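PDB 3A72: Exo-arabinanase from Penicillium chrysogenum, which hydrolyses alpha-1,5-linked L-arabinan from the chain end, probably releasing arabinobiose. Local coordinates for residues Y86-R91 and G159-Y164; F153-K158 and P208-L213. All coordinates share one frame; numbering follows the deposited sequence.

Contact 1: residues Y86-R91 and G159-Y164; sequences YSLPER and GKLICY
Leu88 and Leu161 are the closest-matched pair at one end of the contact, with their CA atoms 8.7 Å apart, and the backbones draw closer toward Arg91 CA and Gly159 CA, at 6.4 Å, where the loop that follows strand 82-87 comes up to the start of strand 160-167. No main-chain hydrogen bond links the two segments. The contact has an apolar end and a polar end. At the apolar end the methyl CD1 of Leu161 does the touching: it rests 3.7 Å from CE2 of Tyr86, obliquely to the ring, and 4.2 Å from CD2 of Leu88. The Tyr86 and Leu161 side chains run alongside in opposite senses, while that of Leu88 lies roughly perpendicular to that of Leu161. Leu101 of strand 100-106 packs on both leucines, and the hydroxyl of Tyr86 reaches beyond this group to hydrogen bond with Ala156 N. At the polar end, Glu90 has CG between its backbone N and carbonyl carbon (chi1 66°), and an extended chain carries the carboxylate across to Gly159. There OE1 accepts a hydrogen bond from Gly159 N at 2.9 Å; the bond is bent, 130° at the hydrogen, and the donor sits well above the carboxylate plane. Gly159 lies in the two-residue type I' turn, with Lys158, that joins strands 149-157 and 160-167, and its positive phi suits glycine. A loop leaving the first strand of one four-stranded blade thus meets the hairpin turn of the next, the kind of packing between blades expected in the six-bladed beta-propeller of the sialidase-like enzymes.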
ATOM      1  N   TYR A  86      -2.828   5.450  -7.813  1.00  4.63           N
ATOM      2  CA  TYR A  86      -4.207   4.991  -8.014  1.00  4.77           C
ATOM      3  C   TYR A  86      -4.814   5.613  -9.280  1.00  4.80           C
ATOM      4  O   TYR A  86      -4.958   6.839  -9.362  1.00  5.65           O
ATOM      5  CB  TYR A  86      -5.084   5.390  -6.839  1.00  4.81           C
ATOM      6  CG  TYR A  86      -6.445   4.767  -6.840  1.00  4.61           C
ATOM      7  CD1 TYR A  86      -6.626   3.389  -6.960  1.00  5.72           C
ATOM      8  CD2 TYR A  86      -7.600   5.533  -6.722  1.00  5.73           C
ATOM      9  CE1 TYR A  86      -7.871   2.808  -6.967  1.00  5.53           C
ATOM     10  CE2 TYR A  86      -8.879   4.956  -6.702  1.00  5.99           C
ATOM     11  CZ  TYR A  86      -8.992   3.614  -6.821  1.00  5.37           C
ATOM     12  OH  TYR A  86     -10.280   3.057  -6.783  1.00  6.26           O
ATOM     13  N   SER A  87      -5.134   4.779 -10.238  1.00  5.17           N
ATOM     14  CA  SER A  87      -5.849   5.196 -11.463  1.00  5.59           C
ATOM     15  C   SER A  87      -7.325   5.222 -11.131  1.00  5.61           C
ATOM     16  O   SER A  87      -7.909   4.188 -10.776  1.00  6.57           O
ATOM     17  CB  SER A  87      -5.523   4.234 -12.592  1.00  6.72           C
ATOM     18  OG  SER A  87      -6.211   4.579 -13.772  1.00  8.65           O
ATOM     19  N   LEU A  88      -7.979   6.396 -11.196  1.00  5.76           N
ATOM     20  CA  LEU A  88      -9.389   6.464 -10.843  1.00  5.62           C
ATOM     21  C   LEU A  88     -10.207   5.559 -11.745  1.00  6.25           C
ATOM     22  O   LEU A  88     -10.177   5.716 -12.960  1.00  6.77           O
ATOM     23  CB  LEU A  88      -9.948   7.894 -11.007  1.00  6.74           C
ATOM     24  CG  LEU A  88      -9.579   8.902  -9.900  1.00  6.65           C
ATOM     25  CD1 LEU A  88     -10.301  10.179 -10.202  1.00  7.83           C
ATOM     26  CD2 LEU A  88      -9.978   8.380  -8.525  1.00  7.41           C
ATOM     27  N   PRO A  89     -11.012   4.647 -11.149  1.00  6.46           N
ATOM     28  CA  PRO A  89     -11.870   3.820 -11.969  1.00  7.24           C
ATOM     29  C   PRO A  89     -13.165   4.422 -12.383  1.00  7.51           C
ATOM     30  O   PRO A  89     -13.923   3.829 -13.172  1.00  9.32           O
ATOM     31  CB  PRO A  89     -12.122   2.580 -11.059  1.00  8.59           C
ATOM     32  CG  PRO A  89     -11.798   2.975  -9.708  1.00 20.09           C
ATOM     33  CD  PRO A  89     -10.948   4.200  -9.759  1.00  8.16           C
ATOM     34  N   GLU A  90     -13.442   5.622 -11.890  1.00  7.82           N
ATOM     35  CA  GLU A  90     -14.630   6.409 -12.202  1.00  8.20           C
ATOM     36  C   GLU A  90     -14.310   7.865 -11.952  1.00  7.64           C
ATOM     37  O   GLU A  90     -13.387   8.172 -11.188  1.00  8.36           O
ATOM     38  CB  GLU A  90     -15.830   5.944 -11.385  1.00  8.99           C
ATOM     39  CG  GLU A  90     -15.694   6.172  -9.914  1.00 10.79           C
ATOM     40  CD  GLU A  90     -16.844   5.702  -9.126  1.00 14.60           C
ATOM     41  OE1 GLU A  90     -17.919   6.348  -9.210  1.00 18.17           O
ATOM     42  OE2 GLU A  90     -16.697   4.705  -8.402  1.00 24.65           O
ATOM     43  N   ARG A  91     -15.084   8.755 -12.539  1.00  7.68           N
ATOM     44  CA  ARG A  91     -14.942  10.191 -12.290  1.00  7.84           C
ATOM     45  C   ARG A  91     -15.161  10.447 -10.810  1.00  7.76           C
ATOM     46  O   ARG A  91     -16.087   9.918 -10.203  1.00  8.53           O
ATOM     47  CB  ARG A  91     -15.973  10.914 -13.154  1.00  9.43           C
ATOM     48  CG  ARG A  91     -16.110  12.414 -12.841  1.00  9.20           C
ATOM     49  CD  ARG A  91     -16.939  13.148 -13.881  1.00 10.15           C
ATOM     50  NE  ARG A  91     -16.255  13.484 -15.110  1.00  9.86           N
ATOM     51  CZ  ARG A  91     -15.477  14.563 -15.293  1.00 11.68           C
ATOM     52  NH1 ARG A  91     -15.238  15.375 -14.272  1.00 13.34           N
ATOM     53  NH2 ARG A  91     -14.935  14.836 -16.469  1.00 16.25           N
ATOM     54  N   GLY A 159     -18.592   7.544  -6.663  1.00 10.72           N
ATOM     55  CA  GLY A 159     -18.263   8.891  -6.968  1.00 11.05           C
ATOM     56  C   GLY A 159     -17.430   9.596  -5.922  1.00  9.45           C
ATOM     57  O   GLY A 159     -17.234  10.825  -6.017  1.00 11.03           O
ATOM     58  N   LYS A 160     -16.926   8.866  -4.948  1.00  8.35           N
ATOM     59  CA  LYS A 160     -16.107   9.400  -3.876  1.00  8.34           C
ATOM     60  C   LYS A 160     -14.751   8.703  -3.864  1.00  7.47           C
ATOM     61  O   LYS A 160     -14.640   7.551  -4.296  1.00  8.60           O
ATOM     62  CB  LYS A 160     -16.782   9.147  -2.521  1.00  9.95           C
ATOM     63  CG  LYS A 160     -18.151   9.808  -2.399  1.00 12.16           C
ATOM     64  CD  LYS A 160     -18.884   9.377  -1.102  1.00 17.15           C
ATOM     65  CE  LYS A 160     -19.480   7.966  -1.200  1.00 21.94           C
ATOM     66  NZ  LYS A 160     -20.129   7.644   0.146  1.00 25.62           N
ATOM     67  N   LEU A 161     -13.776   9.403  -3.332  1.00  7.07           N
ATOM     68  CA  LEU A 161     -12.488   8.808  -3.064  1.00  6.25           C
ATOM     69  C   LEU A 161     -12.271   8.728  -1.540  1.00  5.80           C
ATOM     70  O   LEU A 161     -12.468   9.744  -0.851  1.00  6.85           O
ATOM     71  CB  LEU A 161     -11.342   9.582  -3.697  1.00  6.62           C
ATOM     72  CG  LEU A 161      -9.958   8.970  -3.587  1.00  6.78           C
ATOM     73  CD1 LEU A 161      -9.868   7.716  -4.422  1.00  7.64           C
ATOM     74  CD2 LEU A 161      -8.875   9.941  -3.994  1.00  8.53           C
ATOM     75  N   ILE A 162     -11.909   7.542  -1.097  1.00  5.70           N
ATOM     76  CA  ILE A 162     -11.588   7.279   0.276  1.00  5.36           C
ATOM     77  C   ILE A 162     -10.071   7.154   0.404  1.00  5.30           C
ATOM     78  O   ILE A 162      -9.430   6.440  -0.381  1.00  5.82           O
ATOM     79  CB  ILE A 162     -12.255   5.990   0.790  1.00  5.59           C
ATOM     80  CG1 ILE A 162     -13.774   5.995   0.553  1.00  6.59           C
ATOM     81  CG2 ILE A 162     -11.947   5.725   2.229  1.00  5.77           C
ATOM     82  CD1 ILE A 162     -14.388   4.588   0.640  1.00  8.82           C
ATOM     83  N   CYS A 163      -9.496   7.826   1.406  1.00  5.02           N
ATOM     84  CA  CYS A 163      -8.099   7.623   1.769  1.00  4.90           C
ATOM     85  C   CYS A 163      -8.059   7.034   3.188  1.00  4.75           C
ATOM     86  O   CYS A 163      -8.440   7.688   4.141  1.00  5.25           O
ATOM     87  CB  CYS A 163      -7.309   8.919   1.747  1.00  5.19           C
ATOM     88  SG  CYS A 163      -5.549   8.645   2.101  1.00  6.51           S
ATOM     89  N   TYR A 164      -7.653   5.774   3.248  1.00  4.71           N
ATOM     90  CA  TYR A 164      -7.368   5.089   4.524  1.00  4.57           C
ATOM     91  C   TYR A 164      -5.933   5.371   4.896  1.00  4.66           C
ATOM     92  O   TYR A 164      -5.057   5.374   4.029  1.00  5.64           O
ATOM     93  CB  TYR A 164      -7.559   3.594   4.379  1.00  5.03           C
ATOM     94  CG  TYR A 164      -8.906   3.109   3.866  1.00  4.82           C
ATOM     95  CD1 TYR A 164      -9.970   2.864   4.709  1.00  4.88           C
ATOM     96  CD2 TYR A 164      -9.079   2.878   2.481  1.00  5.60           C
ATOM     97  CE1 TYR A 164     -11.181   2.413   4.209  1.00  5.05           C
ATOM     98  CE2 TYR A 164     -10.269   2.413   1.990  1.00  5.40           C
ATOM     99  CZ  TYR A 164     -11.337   2.181   2.850  1.00  5.41           C
ATOM    100  OH  TYR A 164     -12.500   1.700   2.312  1.00  6.85           O
TER

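Contact 2: residues F153-K158 and P208-L213; sequences FLLANK and PVVTKL
Phe153 meets the backbone of residues 208-210 with almost its whole side chain. Its CB lies 3.4 Å from the carbonyl O of Pro208, and CG, anti to the backbone N (chi1 -173°), starts the ring toward strand 204-212. CG and CD1 pass beneath Val209 CA, which makes a CH-pi contact over the ring face, 4.2 Å from the centroid of the Phe153 ring. On that same face the peptide N of Val210 lies over the CE2-CZ side, offset toward the rim, with CD2 a little farther from it. Farther out, CE1 packs 3.7 Å from Val209 CG1, CE2 lies by the backbone N and O of Val210 and, less closely, by its CB, and the tip, CZ, is 3.3 Å from the Val210 carbonyl O. The strands so joined, 149-157 and 204-212, are the first strands of successive blades of the beta-propeller; their short segments run roughly parallel, 27° apart with axes 7.4 Å from each other, and share no hydrogen bond. Phe84 and Tyr269, from the blades before and after these two, also meet the Phe153 ring. Leu155 adds a smaller apolar touch, its CD1 crossing to Val210 CG1 at 3.9 Å. Toward the surface a water bridges the strands, donating to Asn157 OD1 and accepting from Lys212 NZ, both at 2.8 Å.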
ATOM      1  N   PHE A 153      -3.785   4.684   1.583  1.00  4.21           N
ATOM      2  CA  PHE A 153      -4.329   3.708   0.640  1.00  3.92           C
ATOM      3  C   PHE A 153      -5.599   4.322   0.046  1.00  3.89           C
ATOM      4  O   PHE A 153      -6.461   4.758   0.820  1.00  4.99           O
ATOM      5  CB  PHE A 153      -4.632   2.360   1.335  1.00  4.10           C
ATOM      6  CG  PHE A 153      -5.047   1.290   0.336  1.00  3.98           C
ATOM      7  CD1 PHE A 153      -4.088   0.468  -0.219  1.00  4.23           C
ATOM      8  CD2 PHE A 153      -6.359   1.172  -0.069  1.00  4.39           C
ATOM      9  CE1 PHE A 153      -4.428  -0.438  -1.205  1.00  4.81           C
ATOM     10  CE2 PHE A 153      -6.704   0.263  -1.068  1.00  4.37           C
ATOM     11  CZ  PHE A 153      -5.749  -0.515  -1.624  1.00  5.02           C
ATOM     12  N   LEU A 154      -5.697   4.388  -1.263  1.00  4.63           N
ATOM     13  CA  LEU A 154      -6.802   5.058  -1.954  1.00  4.81           C
ATOM     14  C   LEU A 154      -7.768   4.051  -2.586  1.00  4.36           C
ATOM     15  O   LEU A 154      -7.327   3.077  -3.184  1.00  5.16           O
ATOM     16  CB  LEU A 154      -6.282   5.983  -3.060  1.00  5.15           C
ATOM     17  CG  LEU A 154      -5.349   7.117  -2.618  1.00  5.17           C
ATOM     18  CD1 LEU A 154      -4.854   7.911  -3.804  1.00  5.44           C
ATOM     19  CD2 LEU A 154      -6.022   8.070  -1.619  1.00  7.08           C
ATOM     20  N   LEU A 155      -9.061   4.347  -2.485  1.00  4.86           N
ATOM     21  CA  LEU A 155     -10.099   3.499  -3.065  1.00  5.12           C
ATOM     22  C   LEU A 155     -11.287   4.378  -3.425  1.00  5.15           C
ATOM     23  O   LEU A 155     -11.754   5.145  -2.548  1.00  6.17           O
ATOM     24  CB  LEU A 155     -10.496   2.429  -2.084  1.00  6.44           C
ATOM     25  CG  LEU A 155     -11.624   1.450  -2.513  1.00  7.75           C
ATOM     26  CD1 LEU A 155     -11.316   0.016  -2.083  1.00 12.83           C
ATOM     27  CD2 LEU A 155     -12.931   1.887  -1.990  1.00 11.82           C
ATOM     28  N   ALA A 156     -11.800   4.317  -4.623  1.00  5.60           N
ATOM     29  CA  ALA A 156     -13.005   5.035  -5.030  1.00  6.20           C
ATOM     30  C   ALA A 156     -14.228   4.134  -4.921  1.00  7.12           C
ATOM     31  O   ALA A 156     -14.176   2.935  -5.187  1.00  8.24           O
ATOM     32  CB  ALA A 156     -12.866   5.560  -6.450  1.00  7.61           C
ATOM     33  N   ASN A 157     -15.362   4.763  -4.606  1.00  7.40           N
ATOM     34  CA  ASN A 157     -16.641   4.087  -4.551  1.00  8.05           C
ATOM     35  C   ASN A 157     -17.737   5.137  -4.687  1.00  9.06           C
ATOM     36  O   ASN A 157     -17.684   6.146  -3.987  1.00  9.65           O
ATOM     37  CB  ASN A 157     -16.806   3.363  -3.242  1.00  8.90           C
ATOM     38  CG  ASN A 157     -18.106   2.603  -3.165  1.00  8.92           C
ATOM     39  OD1 ASN A 157     -18.424   1.784  -4.052  1.00 10.90           O
ATOM     40  ND2 ASN A 157     -18.851   2.888  -2.108  1.00 11.54           N
ATOM     41  N   LYS A 158     -18.699   4.897  -5.565  1.00 10.69           N
ATOM     42  CA  LYS A 158     -19.884   5.744  -5.655  1.00 11.75           C
ATOM     43  C   LYS A 158     -19.536   7.221  -5.782  1.00 11.45           C
ATOM     44  O   LYS A 158     -20.138   8.098  -5.140  1.00 12.83           O
ATOM     45  CB  LYS A 158     -20.843   5.520  -4.477  1.00 18.86           C
ATOM     46  CG  LYS A 158     -21.399   4.110  -4.438  1.00 27.86           C
ATOM     47  CD  LYS A 158     -22.400   3.688  -3.381  1.00 46.04           C
ATOM     48  CE  LYS A 158     -22.698   4.446  -2.113  1.00 64.29           C
ATOM     49  NZ  LYS A 158     -23.699   3.836  -1.165  1.00 75.04           N
ATOM     50  N   PRO A 208      -3.137  -0.067   6.536  1.00  4.33           N
ATOM     51  CA  PRO A 208      -4.369  -0.612   5.947  1.00  4.23           C
ATOM     52  C   PRO A 208      -4.262  -0.793   4.456  1.00  3.97           C
ATOM     53  O   PRO A 208      -3.843   0.130   3.723  1.00  4.47           O
ATOM     54  CB  PRO A 208      -5.409   0.467   6.298  1.00  5.22           C
ATOM     55  CG  PRO A 208      -4.596   1.764   6.334  1.00  4.86           C
ATOM     56  CD  PRO A 208      -3.254   1.359   6.899  1.00  4.87           C
ATOM     57  N   VAL A 209      -4.722  -1.959   3.978  1.00  4.03           N
ATOM     58  CA  VAL A 209      -4.791  -2.231   2.557  1.00  4.08           C
ATOM     59  C   VAL A 209      -6.154  -2.897   2.303  1.00  4.08           C
ATOM     60  O   VAL A 209      -6.563  -3.761   3.087  1.00  4.96           O
ATOM     61  CB  VAL A 209      -3.617  -3.090   2.067  1.00  4.42           C
ATOM     62  CG1 VAL A 209      -3.797  -3.542   0.619  1.00  4.84           C
ATOM     63  CG2 VAL A 209      -2.295  -2.359   2.249  1.00  5.16           C
ATOM     64  N   VAL A 210      -6.849  -2.520   1.227  1.00  4.17           N
ATOM     65  CA  VAL A 210      -8.223  -3.002   0.992  1.00  4.58           C
ATOM     66  C   VAL A 210      -8.291  -3.622  -0.385  1.00  4.53           C
ATOM     67  O   VAL A 210      -7.710  -3.099  -1.349  1.00  4.93           O
ATOM     68  CB  VAL A 210      -9.228  -1.859   1.129  1.00  5.37           C
ATOM     69  CG1 VAL A 210     -10.649  -2.352   0.936  1.00  7.35           C
ATOM     70  CG2 VAL A 210      -9.105  -1.187   2.474  1.00  7.23           C
ATOM     71  N   THR A 211      -9.060  -4.683  -0.517  1.00  5.13           N
ATOM     72  CA  THR A 211      -9.439  -5.215  -1.834  1.00  4.99           C
ATOM     73  C   THR A 211     -10.920  -5.570  -1.809  1.00  4.83           C
ATOM     74  O   THR A 211     -11.427  -6.177  -0.861  1.00  5.88           O
ATOM     75  CB  THR A 211      -8.534  -6.382  -2.249  1.00  5.31           C
ATOM     76  OG1 THR A 211      -8.788  -6.704  -3.640  1.00  7.56           O
ATOM     77  CG2 THR A 211      -8.713  -7.656  -1.492  1.00  6.70           C
ATOM     78  N   LYS A 212     -11.640  -5.229  -2.891  1.00  6.08           N
ATOM     79  CA  LYS A 212     -13.041  -5.550  -3.009  1.00  5.59           C
ATOM     80  C   LYS A 212     -13.236  -6.974  -3.515  1.00  5.72           C
ATOM     81  O   LYS A 212     -12.616  -7.410  -4.497  1.00  8.60           O
ATOM     82  CB  LYS A 212     -13.711  -4.554  -3.965  1.00  6.43           C
ATOM     83  CG  LYS A 212     -15.224  -4.650  -3.929  1.00  7.16           C
ATOM     84  CD  LYS A 212     -15.879  -3.594  -4.821  1.00  8.68           C
ATOM     85  CE  LYS A 212     -17.401  -3.581  -4.638  1.00 10.22           C
ATOM     86  NZ  LYS A 212     -18.003  -2.587  -5.538  1.00 12.70           N
ATOM     87  N   LEU A 213     -14.130  -7.716  -2.885  1.00  5.69           N
ATOM     88  CA  LEU A 213     -14.424  -9.089  -3.230  1.00  5.68           C
ATOM     89  C   LEU A 213     -15.637  -9.172  -4.159  1.00  5.40           C
ATOM     90  O   LEU A 213     -16.442  -8.219  -4.236  1.00  6.05           O
ATOM     91  CB  LEU A 213     -14.718  -9.858  -1.933  1.00  5.95           C
ATOM     92  CG  LEU A 213     -13.577  -9.824  -0.896  1.00  5.73           C
ATOM     93  CD1 LEU A 213     -13.917 -10.691   0.301  1.00  6.33           C
ATOM     94  CD2 LEU A 213     -12.241 -10.215  -1.503  1.00  6.41           C
TER
HETATM   95  O   HOH W   1     -16.968   0.029  -5.659  1.00 12.76           O

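In the fold
The two contacts, with centres 8 Å apart, lie on either face of one hairpin: strand 149-157 carries contact 2 and strand 160-167 carries contact 1. Probable backbone hydrogen bonds tie the pair together, Ile162 N to Leu155 O and Tyr164 O to Phe153 N, each at 2.8 Å. Leu161 CD1 also packs 3.7 Å from Leu155 O. One blade is therefore joined to the blade before it through contact 1 and to the blade after it through contact 2. The centre of contact 2 is about 11 Å, and that of contact 1 about 15 Å, from the centre of the chain; in contact 2 the side chain of Pro208 is about 6 Å from a bound alpha-L-arabinofuranose.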